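Local coordinates for MATE family efflux transporter (Vibrio cholerae, PDB 6IDP), which probably exports drugs and other toxic compounds across the bacterial membrane, changing conformation in an H+-dependent manner, at residues I63-G66 with L67-T71. Sequence-based numbering, arbitrary orientation.
With OLC ((2R)-2,3-dihydroxypropyl (9Z)-octadec-9-enoate), chain B.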
# COMPACT_ATOMS: atom_id res chain seq x y z
N ILE A 63 0.95 -8.83 -4.43
CA ILE A 63 1.97 -9.85 -4.28
C ILE A 63 3.30 -9.25 -3.81
O ILE A 63 3.91 -9.77 -2.87
CB ILE A 63 2.19 -10.61 -5.61
CG1 ILE A 63 1.04 -11.60 -5.84
CG2 ILE A 63 3.52 -11.35 -5.60
CD1 ILE A 63 1.06 -12.27 -7.19
N GLN A 64 3.72 -8.16 -4.44
CA GLN A 64 5.00 -7.55 -4.09
C GLN A 64 4.96 -6.90 -2.71
O GLN A 64 5.97 -6.85 -2.01
CB GLN A 64 5.43 -6.53 -5.16
CG GLN A 64 4.72 -5.19 -5.09
CD GLN A 64 5.13 -4.27 -6.23
OE1 GLN A 64 4.92 -4.57 -7.40
NE2 GLN A 64 5.72 -3.13 -5.88
N VAL A 65 3.79 -6.40 -2.31
CA VAL A 65 3.65 -5.80 -0.98
C VAL A 65 3.71 -6.90 0.08
O VAL A 65 4.38 -6.74 1.10
CB VAL A 65 2.34 -5.00 -0.85
CG1 VAL A 65 2.04 -4.69 0.61
CG2 VAL A 65 2.43 -3.71 -1.65
N GLY A 66 3.03 -8.01 -0.18
CA GLY A 66 3.08 -9.17 0.69
C GLY A 66 4.49 -9.67 0.95
O GLY A 66 4.82 -10.04 2.08
N LEU A 67 5.33 -9.68 -0.08
CA LEU A 67 6.72 -10.09 0.08
C LEU A 67 7.52 -9.02 0.81
O LEU A 67 8.42 -9.33 1.60
CB LEU A 67 7.36 -10.40 -1.28
CG LEU A 67 8.85 -10.78 -1.24
CD1 LEU A 67 9.09 -11.95 -0.29
CD2 LEU A 67 9.36 -11.11 -2.63
N GLY A 68 7.21 -7.75 0.55
CA GLY A 68 7.86 -6.65 1.22
C GLY A 68 7.61 -6.66 2.72
O GLY A 68 8.52 -6.41 3.52
N ILE A 69 6.37 -6.97 3.10
CA ILE A 69 6.00 -7.09 4.50
C ILE A 69 6.77 -8.24 5.18
O ILE A 69 7.27 -8.08 6.29
CB ILE A 69 4.47 -7.30 4.65
CG1 ILE A 69 3.72 -6.04 4.21
CG2 ILE A 69 4.11 -7.66 6.08
CD1 ILE A 69 2.20 -6.18 4.24
N ALA A 70 6.87 -9.37 4.49
CA ALA A 70 7.61 -10.53 5.02
C ALA A 70 9.10 -10.23 5.14
O ALA A 70 9.74 -10.59 6.13
CB ALA A 70 7.38 -11.75 4.14
N THR A 71 9.64 -9.58 4.12
CA THR A 71 11.04 -9.19 4.08
C THR A 71 11.41 -8.30 5.27
O THR A 71 12.42 -8.54 5.93
CB THR A 71 11.37 -8.45 2.78
OG1 THR A 71 11.06 -9.29 1.66
CG2 THR A 71 12.84 -8.07 2.73
C18 OLC B . 9.00 2.56 -6.75
C10 OLC B . 3.10 0.85 -3.32
C9 OLC B . 2.90 1.05 -1.99
C17 OLC B . 8.27 1.32 -6.29
C11 OLC B . 3.63 -0.47 -3.82
C8 OLC B . 3.23 -0.05 -1.01
C16 OLC B . 7.71 0.58 -7.48
C12 OLC B . 3.94 -0.36 -5.30
C15 OLC B . 6.43 -0.13 -7.10
C13 OLC B . 4.76 0.88 -5.57
C14 OLC B . 5.29 0.86 -6.99
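Val65 and Ile69 meet one helical turn apart on helix 54-80. Their side chains cross at a slant, with Val65 CG1 3.9 Å from Ile69 CD1. Val65 CG1 stands anti to its own nitrogen (chi1 166°), beside the carbonyl carbon, and this leans it along the helix to Ile69. The other branch meets the lipid: Val65 CG2 lies 3.8 Å from C8 of the bound monoolein, in the acyl chain. Gln64 also meets this chain. Its CG sits between the backbone nitrogen and carbonyl carbon (chi1 78°), and the extended chain carries the amide to the lipid, with NE2 3.3 Å from C15 of the monoolein. That methylene offers the amide no acceptor.

The backbone beneath is regular alpha-helix. Ile69 N gives the shortest of the four bonds that join 63-66 to 67-71, 2.8 Å to Val65 O, running almost in line with the carbonyl. Ile69 CG1 packs 3.3 Å from the same Val65 O. Farther along, Leu67 O accepts two bonds. Thr71 N and Thr71 OG1 reach it from opposite faces of its carbonyl plane, and the hydroxyl bond is 2.6 Å from Thr71 OG1 to Leu67 O.

Helix 124-156 packs against Gln64 through Ala145, Tyr148 and Phe149. Helix 226-259 touches Val65 through Gln244 and Leu67 through Met237; Leu67 also meets Phe149. The surroundings are mixed, aliphatic groups and a lipid tail beside polar side chains, consistent with a membrane-spanning helix. The Thr71 hydroxyl is satisfied within the helix, by the Leu67 carbonyl one turn back.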